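Local coordinates for peptidase M16 inactive domain family protein (Pseudomonas fluorescens, PDB 3GWB) that is of uncertain function but belongs to the M16 metallopeptidase family, probably as an inactive relative of zinc-dependent peptide hydrolases, at residues E141-N146 with A168-A173; K149-E154 with S251-Q256; S47-G50 with V55-L58; Y91-V96 with T304-R309. All coordinates share one frame; numbering follows the deposited sequence.

Contact 1 of 4, residues E141-N146 with A168-A173; sequences EYQKQN and ASDGDA
Gln143 and Asp170 form a small polar contact at the protein surface, joining the last turn of helix 126-143 to the loop that runs toward helix 181-191. It illustrates how one amide and one carboxylate can be tied together twice, once directly and once through a solvent molecule. Gln143 NE2 donates to Asp170 OD2 at 3.3 Å, a long and rather bent bond (147° at the hydrogen). The oxygen lies close to the amide plane, yet the donor meets it from above the carboxylate, 37° out of that plane. The second tie is a water that gives one proton to Gln143 OE1 at 2.6 Å and the other to Asp170 OD1, 2.8 Å away. Both ends of the amide are thus engaged, which probably limits its rotation. Gln143 reaches across on a chain extended beyond CG (chi2 174°), and Asp170 comes to meet it from the opposite direction. An alanine here is likely to leave Asp170 OD2 without this donor and the bridging water without one of its acceptors. Nearby, Lys144 NZ forms a salt bridge with Glu141 OE2, at the edge facing the second subunit, where Gln317 of that subunit packs on Glu141. Around the bridge, Asp170 rests on Met136 and Phe140 of helix 126-143, while Gln143 lies against Lys149 and Leu153 of helix 147-160.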
loop_
_atom_site.group_PDB
_atom_site.type_symbol
_atom_site.label_atom_id
_atom_site.label_comp_id
_atom_site.label_asym_id
_atom_site.label_seq_id
_atom_site.Cartn_x
_atom_site.Cartn_y
_atom_site.Cartn_z
ATOM N N GLU A 141 -5.462 4.246 17.402
ATOM C CA GLU A 141 -4.329 4.379 18.308
ATOM C C GLU A 141 -3.091 4.836 17.547
ATOM O O GLU A 141 -2.385 5.743 17.984
ATOM C CB GLU A 141 -4.050 3.046 19.001
ATOM C CG GLU A 141 -5.183 2.582 19.897
ATOM C CD GLU A 141 -5.484 3.573 21.004
ATOM O OE1 GLU A 141 -4.635 3.738 21.906
ATOM O OE2 GLU A 141 -6.565 4.198 20.972
ATOM N N TYR A 142 -2.832 4.204 16.405
ATOM C CA TYR A 142 -1.685 4.561 15.580
ATOM C C TYR A 142 -1.803 6.011 15.124
ATOM O O TYR A 142 -0.819 6.749 15.109
ATOM C CB TYR A 142 -1.610 3.654 14.348
ATOM C CG TYR A 142 -1.252 2.213 14.643
ATOM C CD1 TYR A 142 -0.008 1.879 15.172
ATOM C CD2 TYR A 142 -2.149 1.181 14.368
ATOM C CE1 TYR A 142 0.340 0.550 15.419
ATOM C CE2 TYR A 142 -1.817 -0.151 14.613
ATOM C CZ TYR A 142 -0.570 -0.459 15.137
ATOM O OH TYR A 142 -0.230 -1.774 15.370
ATOM N N GLN A 143 -3.020 6.405 14.761
ATOM C CA GLN A 143 -3.308 7.755 14.281
ATOM C C GLN A 143 -2.875 8.896 15.195
ATOM O O GLN A 143 -2.404 9.929 14.715
ATOM C CB GLN A 143 -4.806 7.903 13.999
ATOM C CG GLN A 143 -5.214 7.601 12.575
ATOM C CD GLN A 143 -6.719 7.618 12.401
ATOM O OE1 GLN A 143 -7.412 8.422 13.024
ATOM N NE2 GLN A 143 -7.230 6.739 11.548
ATOM N N LYS A 144 -3.043 8.726 16.501
ATOM C CA LYS A 144 -2.670 9.783 17.434
ATOM C C LYS A 144 -1.164 9.939 17.619
ATOM O O LYS A 144 -0.709 10.816 18.353
ATOM C CB LYS A 144 -3.360 9.564 18.782
ATOM C CG LYS A 144 -3.380 8.128 19.266
ATOM C CD LYS A 144 -4.362 7.975 20.419
ATOM C CE LYS A 144 -4.411 6.544 20.925
ATOM N NZ LYS A 144 -5.468 6.353 21.959
ATOM N N GLN A 145 -0.396 9.089 16.947
ATOM C CA GLN A 145 1.062 9.145 17.021
ATOM C C GLN A 145 1.543 9.812 15.741
ATOM O O GLN A 145 2.743 9.889 15.473
ATOM C CB GLN A 145 1.645 7.733 17.112
ATOM C CG GLN A 145 1.040 6.892 18.228
ATOM C CD GLN A 145 1.619 5.490 18.291
ATOM O OE1 GLN A 145 1.563 4.734 17.320
ATOM N NE2 GLN A 145 2.177 5.133 19.443
ATOM N N ASN A 146 0.577 10.295 14.961
ATOM C CA ASN A 146 0.833 10.943 13.681
ATOM C C ASN A 146 0.375 12.401 13.690
ATOM O O ASN A 146 -0.828 12.685 13.711
ATOM C CB ASN A 146 0.088 10.183 12.579
ATOM C CG ASN A 146 0.409 10.692 11.193
ATOM O OD1 ASN A 146 0.437 11.900 10.949
ATOM N ND2 ASN A 146 0.641 9.768 10.263
ATOM N N ALA A 168 -14.318 12.169 10.453
ATOM C CA ALA A 168 -13.464 11.192 9.797
ATOM C C ALA A 168 -14.299 10.038 9.260
ATOM O O ALA A 168 -15.195 9.542 9.944
ATOM C CB ALA A 168 -12.424 10.673 10.778
ATOM N N SER A 169 -13.986 9.609 8.042
ATOM C CA SER A 169 -14.696 8.517 7.383
ATOM C C SER A 169 -14.711 7.209 8.163
ATOM O O SER A 169 -15.700 6.477 8.130
ATOM C CB SER A 169 -14.093 8.260 6.003
ATOM O OG SER A 169 -14.261 9.387 5.167
ATOM N N ASP A 170 -13.615 6.902 8.851
ATOM C CA ASP A 170 -13.535 5.665 9.619
ATOM C C ASP A 170 -14.174 5.763 11.003
ATOM O O ASP A 170 -14.073 4.834 11.803
ATOM C CB ASP A 170 -12.077 5.221 9.764
ATOM C CG ASP A 170 -11.164 6.347 10.241
ATOM O OD1 ASP A 170 -11.602 7.179 11.065
ATOM O OD2 ASP A 170 -9.999 6.391 9.795
ATOM N N GLY A 171 -14.835 6.881 11.280
ATOM C CA GLY A 171 -15.464 7.053 12.579
ATOM C C GLY A 171 -14.406 7.202 13.656
ATOM O O GLY A 171 -13.308 7.677 13.373
ATOM N N ASP A 172 -14.721 6.805 14.887
ATOM C CA ASP A 172 -13.755 6.903 15.977
ATOM C C ASP A 172 -13.912 5.778 16.997
ATOM O O ASP A 172 -14.818 4.953 16.892
ATOM C CB ASP A 172 -13.872 8.256 16.680
ATOM C CG ASP A 172 -15.212 8.448 17.357
ATOM O OD1 ASP A 172 -15.642 7.543 18.101
ATOM O OD2 ASP A 172 -15.835 9.509 17.153
ATOM N N ALA A 173 -13.030 5.764 17.993
ATOM C CA ALA A 173 -13.039 4.731 19.030
ATOM C C ALA A 173 -14.358 4.593 19.778
ATOM O O ALA A 173 -14.681 3.515 20.276
ATOM C CB ALA A 173 -11.912 4.983 20.031
HETATM O O HOH W 1 -9.600 9.014 11.850
#

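Contact 2 of 4, residues K149-E154 with S251-Q256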
loop_
_atom_site.group_PDB
_atom_site.type_symbol
_atom_site.label_atom_id
_atom_site.label_comp_id
_atom_site.label_asym_id
_atom_site.label_seq_id
_atom_site.Cartn_x
_atom_site.Cartn_y
_atom_site.Cartn_z
ATOM N N LYS A 149 -1.939 13.530 10.632
ATOM C CA LYS A 149 -3.312 13.037 10.731
ATOM C C LYS A 149 -4.092 13.843 11.760
ATOM O O LYS A 149 -5.252 14.192 11.541
ATOM C CB LYS A 149 -3.348 11.560 11.138
ATOM C CG LYS A 149 -2.704 10.587 10.161
ATOM C CD LYS A 149 -3.377 9.217 10.277
ATOM C CE LYS A 149 -2.465 8.067 9.872
ATOM N NZ LYS A 149 -1.451 7.750 10.928
ATOM N N LEU A 150 -3.451 14.132 12.888
ATOM C CA LEU A 150 -4.103 14.892 13.949
ATOM C C LEU A 150 -4.447 16.304 13.490
ATOM O O LEU A 150 -5.486 16.850 13.862
ATOM C CB LEU A 150 -3.211 14.936 15.191
ATOM C CG LEU A 150 -3.001 13.579 15.872
ATOM C CD1 LEU A 150 -2.037 13.730 17.042
ATOM C CD2 LEU A 150 -4.343 13.033 16.356
ATOM N N ALA A 151 -3.577 16.894 12.676
ATOM C CA ALA A 151 -3.818 18.237 12.163
ATOM C C ALA A 151 -4.929 18.182 11.115
ATOM O O ALA A 151 -5.780 19.064 11.045
ATOM C CB ALA A 151 -2.543 18.800 11.547
ATOM N N SER A 152 -4.911 17.135 10.300
ATOM C CA SER A 152 -5.916 16.968 9.258
ATOM C C SER A 152 -7.324 16.819 9.842
ATOM O O SER A 152 -8.251 17.503 9.404
ATOM C CB SER A 152 -5.580 15.748 8.401
ATOM O OG SER A 152 -6.513 15.605 7.346
ATOM N N LEU A 153 -7.484 15.930 10.821
ATOM C CA LEU A 153 -8.789 15.718 11.447
ATOM C C LEU A 153 -9.342 17.025 12.006
ATOM O O LEU A 153 -10.515 17.343 11.812
ATOM C CB LEU A 153 -8.690 14.684 12.576
ATOM C CG LEU A 153 -8.308 13.257 12.174
ATOM C CD1 LEU A 153 -8.357 12.359 13.397
ATOM C CD2 LEU A 153 -9.267 12.743 11.104
ATOM N N GLU A 154 -8.488 17.776 12.702
ATOM C CA GLU A 154 -8.881 19.057 13.287
ATOM C C GLU A 154 -9.195 20.084 12.200
ATOM O O GLU A 154 -10.149 20.850 12.324
ATOM C CB GLU A 154 -7.760 19.586 14.191
ATOM C CG GLU A 154 -7.951 21.011 14.715
ATOM C CD GLU A 154 -9.185 21.170 15.588
ATOM O OE1 GLU A 154 -9.587 20.184 16.243
ATOM O OE2 GLU A 154 -9.743 22.290 15.635
ATOM N N SER A 251 4.137 19.879 11.395
ATOM C CA SER A 251 3.221 19.692 10.285
ATOM C C SER A 251 2.383 20.946 10.105
ATOM O O SER A 251 1.771 21.429 11.058
ATOM C CB SER A 251 2.314 18.493 10.554
ATOM O OG SER A 251 1.156 18.546 9.740
ATOM N N LEU A 252 2.364 21.466 8.881
ATOM C CA LEU A 252 1.618 22.675 8.551
ATOM C C LEU A 252 0.533 22.376 7.523
ATOM O O LEU A 252 0.798 21.773 6.483
ATOM C CB LEU A 252 2.559 23.733 7.970
ATOM C CG LEU A 252 3.709 24.273 8.820
ATOM C CD1 LEU A 252 4.635 25.095 7.930
ATOM C CD2 LEU A 252 3.157 25.115 9.965
HETATM N N MSE A 253 -0.688 22.813 7.807
HETATM C CA MSE A 253 -1.794 22.601 6.887
HETATM C C MSE A 253 -2.629 23.868 6.781
HETATM O O MSE A 253 -3.015 24.455 7.792
HETATM C CB MSE A 253 -2.676 21.450 7.370
HETATM C CG MSE A 253 -1.944 20.137 7.543
HETATM SE SE MSE A 253 -3.120 18.810 7.814
HETATM C CE MSE A 253 -3.796 18.640 6.194
ATOM N N LEU A 254 -2.886 24.294 5.551
ATOM C CA LEU A 254 -3.688 25.482 5.299
ATOM C C LEU A 254 -4.815 25.039 4.392
ATOM O O LEU A 254 -4.618 24.184 3.531
ATOM C CB LEU A 254 -2.870 26.571 4.601
ATOM C CG LEU A 254 -1.606 27.080 5.294
ATOM C CD1 LEU A 254 -0.487 26.062 5.129
ATOM C CD2 LEU A 254 -1.191 28.411 4.680
ATOM N N ALA A 255 -5.997 25.617 4.571
ATOM C CA ALA A 255 -7.125 25.223 3.753
ATOM C C ALA A 255 -8.306 26.169 3.848
ATOM O O ALA A 255 -8.376 27.023 4.730
ATOM C CB ALA A 255 -7.574 23.809 4.143
ATOM N N GLN A 256 -9.228 25.987 2.910
ATOM C CA GLN A 256 -10.462 26.746 2.829
ATOM C C GLN A 256 -11.323 25.957 1.870
ATOM O O GLN A 256 -10.839 25.012 1.242
ATOM C CB GLN A 256 -10.220 28.162 2.302
ATOM C CG GLN A 256 -9.458 28.262 0.997
ATOM C CD GLN A 256 -9.264 29.714 0.575
ATOM O OE1 GLN A 256 -10.163 30.334 -0.006
ATOM N NE2 GLN A 256 -8.100 30.268 0.892
#
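Helix 149-154 runs almost along strand 251-256, their axes 8.7 Å apart at closest and 22° from parallel, and the nearest alpha carbons are those of Ala151 and Met253. So close an approach is possible because the helix presents small residues to the sheet. Ala151 points its methyl toward the strand, where CB lies 3.8 Å from SE of Met253, modelled as selenomethionine, and 4.1 Å from OG of Ser251. Met253 fills the space between the layers and is the main bridge. Its CG stands anti to the carbonyl carbon (chi1 -58°), which with an extended chi2 carries SE to the helix backbone, and the bend at chi3 (73°) turns CE past Ser152. SE sits 3.5 Å from Ser152 N and 4.0 Å from Ser152 CB, while CE also approaches that CB, at 4.1 Å. These are van der Waals contacts: no hydrogen bond crosses between 149-154 and 251-256, and the polar backbone of the strand is taken up within the sheet. Ser251 and Met253 pair with Ala418 and Val416 of strand 414-419, whereas Leu252 and Leu254 pair with Leu316 and Ile314 of strand 311-319. The same helix face spreads over its neighbours, since Ala151 also touches Val416 and Ala418, and Leu155 continues the interface onto Met253 and Ala255. A helix laid nearly in line with the central strand of a mixed sheet is characteristic of two-layer alpha/beta packing; here a helix of the first half covers the sheet of the second, so the contact joins the two halves of the M16 fold.

Contact 3 of 4, residues S47-G50 with V55-L58; sequences SQDG and VALL
Asp49 turns its carboxylate toward Val55 and Ala56 by setting CG anti to its carbonyl carbon (chi1 -81°), with OD1 nearly eclipsing CA (chi2 -12°). The result is side-chain capping of N-H groups at the N-terminus of helix 55-62, made from the preceding loop, outside the N-cap position itself. Helix 55-62 occupies the place where active M16 peptidases probably carry their His-x-x-Glu-His zinc motif, which is absent from its sequence here. OD1 accepts the N-H of Ala56 at 3.0 Å, a fairly straight bond (157° at the hydrogen) that arrives nearly along the C-O axis. The second oxygen, OD2, is engaged by Gly54, so the two oxygens take the N-H groups of Gly54, just before the helix, and Ala56, in its first turn. A water carries the pattern on to the next residue: it accepts the N-H of Leu57 at 3.0 Å and appears to donate to Asp49 OD1, 2.9 Å away. Gathered N-H groups at a helix start would probably stabilise the negative charge of this buried carboxylate. A leucine in its place would probably leave the N-H groups of Gly54 and Ala56 without their acceptor and set the loop free to shift from the helix. The helix residues pack on helix 181-191, Ala56 on Phe187 and Val55 on Leu184, while Asp49 also touches His167. Aliphatic carbons crowd OD1, with Val55 CG1 lying 3.5 Å from Asp49 OD1 and Ala56 CB lying 3.2 Å from it.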
loop_
_atom_site.group_PDB
_atom_site.type_symbol
_atom_site.label_atom_id
_atom_site.label_comp_id
_atom_site.label_asym_id
_atom_site.label_seq_id
_atom_site.Cartn_x
_atom_site.Cartn_y
_atom_site.Cartn_z
ATOM N N SER A 47 -20.409 10.563 4.327
ATOM C CA SER A 47 -21.368 11.661 4.391
ATOM C C SER A 47 -22.779 11.123 4.650
ATOM O O SER A 47 -23.690 11.878 4.989
ATOM C CB SER A 47 -21.341 12.481 3.088
ATOM O OG SER A 47 -21.773 11.723 1.964
ATOM N N GLN A 48 -22.951 9.811 4.498
ATOM C CA GLN A 48 -24.245 9.174 4.723
ATOM C C GLN A 48 -24.290 8.499 6.094
ATOM O O GLN A 48 -25.293 7.885 6.450
ATOM C CB GLN A 48 -24.529 8.120 3.645
ATOM C CG GLN A 48 -24.631 8.645 2.214
ATOM C CD GLN A 48 -25.665 9.749 2.043
ATOM O OE1 GLN A 48 -26.703 9.765 2.710
ATOM N NE2 GLN A 48 -25.394 10.667 1.125
ATOM N N ASP A 49 -23.205 8.619 6.855
ATOM C CA ASP A 49 -23.109 8.009 8.182
ATOM C C ASP A 49 -24.252 8.352 9.129
ATOM O O ASP A 49 -24.732 7.492 9.867
ATOM C CB ASP A 49 -21.794 8.400 8.869
ATOM C CG ASP A 49 -20.614 7.562 8.412
ATOM O OD1 ASP A 49 -20.827 6.531 7.733
ATOM O OD2 ASP A 49 -19.466 7.932 8.746
ATOM N N GLY A 50 -24.675 9.608 9.126
ATOM C CA GLY A 50 -25.738 10.004 10.026
ATOM C C GLY A 50 -25.228 9.975 11.456
ATOM O O GLY A 50 -24.178 10.547 11.760
ATOM N N VAL A 55 -19.985 3.857 9.848
ATOM C CA VAL A 55 -20.783 2.723 9.388
ATOM C C VAL A 55 -20.626 2.504 7.879
ATOM O O VAL A 55 -20.610 1.371 7.408
ATOM C CB VAL A 55 -22.285 2.890 9.769
ATOM C CG1 VAL A 55 -22.931 4.012 8.964
ATOM C CG2 VAL A 55 -23.017 1.578 9.553
ATOM N N ALA A 56 -20.472 3.589 7.127
ATOM C CA ALA A 56 -20.311 3.480 5.682
ATOM C C ALA A 56 -19.026 2.747 5.330
ATOM O O ALA A 56 -19.010 1.845 4.493
ATOM C CB ALA A 56 -20.305 4.873 5.046
ATOM N N LEU A 57 -17.939 3.126 5.984
ATOM C CA LEU A 57 -16.670 2.491 5.686
ATOM C C LEU A 57 -16.680 1.026 6.117
ATOM O O LEU A 57 -16.157 0.154 5.422
ATOM C CB LEU A 57 -15.543 3.260 6.373
ATOM C CG LEU A 57 -14.180 3.161 5.689
ATOM C CD1 LEU A 57 -13.527 4.543 5.643
ATOM C CD2 LEU A 57 -13.310 2.150 6.424
ATOM N N LEU A 58 -17.296 0.754 7.260
ATOM C CA LEU A 58 -17.360 -0.610 7.763
ATOM C C LEU A 58 -18.191 -1.500 6.841
ATOM O O LEU A 58 -17.825 -2.643 6.571
ATOM C CB LEU A 58 -17.946 -0.603 9.175
ATOM C CG LEU A 58 -17.834 -1.872 10.018
ATOM C CD1 LEU A 58 -16.415 -2.430 9.978
ATOM C CD2 LEU A 58 -18.246 -1.532 11.454
HETATM O O HOH W 2 -18.103 5.795 7.304
#

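Contact 4 of 4, residues Y91-V96 with T304-R309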
loop_
_atom_site.group_PDB
_atom_site.type_symbol
_atom_site.label_atom_id
_atom_site.label_comp_id
_atom_site.label_asym_id
_atom_site.label_seq_id
_atom_site.Cartn_x
_atom_site.Cartn_y
_atom_site.Cartn_z
ATOM N N TYR A 91 -15.184 6.538 0.885
ATOM C CA TYR A 91 -14.653 7.877 1.098
ATOM C C TYR A 91 -15.704 8.788 1.717
ATOM O O TYR A 91 -16.581 8.322 2.437
ATOM C CB TYR A 91 -14.178 8.418 -0.251
ATOM C CG TYR A 91 -13.303 7.410 -0.963
ATOM C CD1 TYR A 91 -12.002 7.164 -0.526
ATOM C CD2 TYR A 91 -13.804 6.634 -2.007
ATOM C CE1 TYR A 91 -11.221 6.168 -1.104
ATOM C CE2 TYR A 91 -13.033 5.631 -2.596
ATOM C CZ TYR A 91 -11.743 5.402 -2.137
ATOM O OH TYR A 91 -10.973 4.409 -2.696
ATOM N N LYS A 92 -15.612 10.084 1.436
ATOM C CA LYS A 92 -16.550 11.055 1.979
ATOM C C LYS A 92 -17.904 11.014 1.282
ATOM O O LYS A 92 -18.932 10.883 1.937
ATOM C CB LYS A 92 -15.978 12.473 1.863
ATOM C CG LYS A 92 -14.734 12.737 2.687
ATOM C CD LYS A 92 -15.063 12.875 4.150
ATOM C CE LYS A 92 -13.875 13.414 4.935
ATOM N NZ LYS A 92 -14.261 13.700 6.339
ATOM N N ASP A 93 -17.915 11.136 -0.042
ATOM C CA ASP A 93 -19.191 11.126 -0.745
ATOM C C ASP A 93 -19.482 9.898 -1.601
ATOM O O ASP A 93 -20.563 9.783 -2.167
ATOM C CB ASP A 93 -19.372 12.426 -1.562
ATOM C CG ASP A 93 -18.259 12.666 -2.560
ATOM O OD1 ASP A 93 -17.240 11.946 -2.511
ATOM O OD2 ASP A 93 -18.403 13.590 -3.396
HETATM N N MSE A 94 -18.541 8.965 -1.687
HETATM C CA MSE A 94 -18.775 7.755 -2.465
HETATM C C MSE A 94 -18.132 6.522 -1.840
HETATM O O MSE A 94 -17.284 6.625 -0.952
HETATM C CB MSE A 94 -18.275 7.916 -3.914
HETATM C CG MSE A 94 -16.801 8.299 -4.075
HETATM SE SE MSE A 94 -16.170 8.111 -5.782
HETATM C CE MSE A 94 -16.938 9.492 -6.607
ATOM N N ALA A 95 -18.578 5.360 -2.297
ATOM C CA ALA A 95 -18.060 4.069 -1.860
ATOM C C ALA A 95 -17.980 3.273 -3.154
ATOM O O ALA A 95 -18.862 3.378 -4.010
ATOM C CB ALA A 95 -19.016 3.399 -0.876
ATOM N N VAL A 96 -16.930 2.477 -3.300
ATOM C CA VAL A 96 -16.760 1.727 -4.532
ATOM C C VAL A 96 -16.515 0.238 -4.354
ATOM O O VAL A 96 -16.057 -0.224 -3.307
ATOM C CB VAL A 96 -15.581 2.307 -5.359
ATOM C CG1 VAL A 96 -15.706 3.833 -5.452
ATOM C CG2 VAL A 96 -14.255 1.937 -4.714
ATOM N N THR A 304 -10.003 18.933 -3.698
ATOM C CA THR A 304 -10.602 17.608 -3.609
ATOM C C THR A 304 -12.093 17.867 -3.817
ATOM O O THR A 304 -12.882 17.844 -2.871
ATOM C CB THR A 304 -10.376 16.932 -2.235
ATOM O OG1 THR A 304 -8.974 16.872 -1.951
ATOM C CG2 THR A 304 -10.926 15.506 -2.255
ATOM N N PRO A 305 -12.486 18.161 -5.066
ATOM C CA PRO A 305 -13.878 18.439 -5.435
ATOM C C PRO A 305 -14.792 17.258 -5.128
ATOM O O PRO A 305 -14.496 16.121 -5.498
ATOM C CB PRO A 305 -13.791 18.717 -6.932
ATOM C CG PRO A 305 -12.404 19.258 -7.103
ATOM C CD PRO A 305 -11.601 18.326 -6.232
HETATM N N MSE A 306 -15.905 17.533 -4.459
HETATM C CA MSE A 306 -16.855 16.491 -4.111
HETATM C C MSE A 306 -18.250 16.944 -4.508
HETATM O O MSE A 306 -18.401 17.986 -5.147
HETATM C CB MSE A 306 -16.791 16.209 -2.612
HETATM C CG MSE A 306 -15.421 15.749 -2.141
HETATM SE SE MSE A 306 -15.415 15.242 -0.406
HETATM C CE MSE A 306 -14.955 16.741 0.372
ATOM N N GLN A 307 -19.264 16.162 -4.140
ATOM C CA GLN A 307 -20.643 16.501 -4.477
ATOM C C GLN A 307 -20.897 17.919 -3.995
ATOM O O GLN A 307 -21.435 18.744 -4.725
ATOM C CB GLN A 307 -21.611 15.529 -3.802
ATOM C CG GLN A 307 -23.030 15.584 -4.342
ATOM C CD GLN A 307 -23.919 14.514 -3.720
ATOM O OE1 GLN A 307 -24.265 14.587 -2.538
ATOM N NE2 GLN A 307 -24.281 13.507 -4.515
ATOM N N ALA A 308 -20.512 18.191 -2.755
ATOM C CA ALA A 308 -20.651 19.525 -2.195
ATOM C C ALA A 308 -19.248 20.114 -2.282
ATOM O O ALA A 308 -18.312 19.420 -2.686
ATOM C CB ALA A 308 -21.111 19.452 -0.746
ATOM N N ARG A 309 -19.088 21.378 -1.909
ATOM C CA ARG A 309 -17.774 22.001 -1.977
ATOM C C ARG A 309 -16.715 21.223 -1.207
ATOM O O ARG A 309 -16.799 21.057 0.017
ATOM C CB ARG A 309 -17.827 23.436 -1.460
ATOM C CG ARG A 309 -18.530 24.394 -2.402
ATOM C CD ARG A 309 -18.552 25.794 -1.824
ATOM N NE ARG A 309 -17.253 26.458 -1.895
ATOM C CZ ARG A 309 -16.965 27.583 -1.249
ATOM N NH1 ARG A 309 -17.883 28.155 -0.483
ATOM N NH2 ARG A 309 -15.772 28.148 -1.377
#
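The polar part of this contact is one hydrogen bond from backbone to side chain: Gln307 N donates to Asp93 OD2 at 2.8 Å, 154° at the hydrogen. Asp93 takes the first torsion that puts CG between its own N and carbonyl carbon (chi1 57°), which carries OD2 across to the facing loop. That oxygen has a second partner in Tyr378 OH, so two groups hold the carboxylate in place. The far ends of two neighbours are used beyond the pair, Gln307 OE1 by Ile230 N and Lys92 NZ by the carbonyl oxygens of Tyr165 and His167. The apolar part centres on Met306, modelled as selenomethionine. Its SE lies 3.6 Å from Lys92 CB and 4.0 Å from Lys92 CG, against the aliphatic base of a side chain whose ammonium group leads elsewhere. Met306 CB also sits 3.2 Å from Asp93 OD2, flanking the hydrogen bond. Both segments lie at turns of beta hairpins, 85-90 with 95-102 in one sheet and 299-303 with 311-319 in the other. Two sheet-bearing halves facing each other in this way are characteristic of the M16 family.

How the contacts relate
Contacts 1, 3 and 4 each touch the other two; contact 2 touches contact 1. Ser47 N of contact 3 lies 2.8 Å from Lys92 O of contact 4, a probable hydrogen bond, and Ser169 of contact 1 packs against both Leu57 of contact 3 and Lys92 of contact 4. Contacts 1 and 2 share the junction of two successive helices, where Gln143 CG and Lys149 CD are 3.4 Å apart. Contact 2 stays clear of contact 4, their nearest atoms about 6 Å apart, and of contact 3, nearest atoms about 11 Å apart. Contact 4, its centre about 6 Å from that of the chain, joins the hairpin turns of the two sheets.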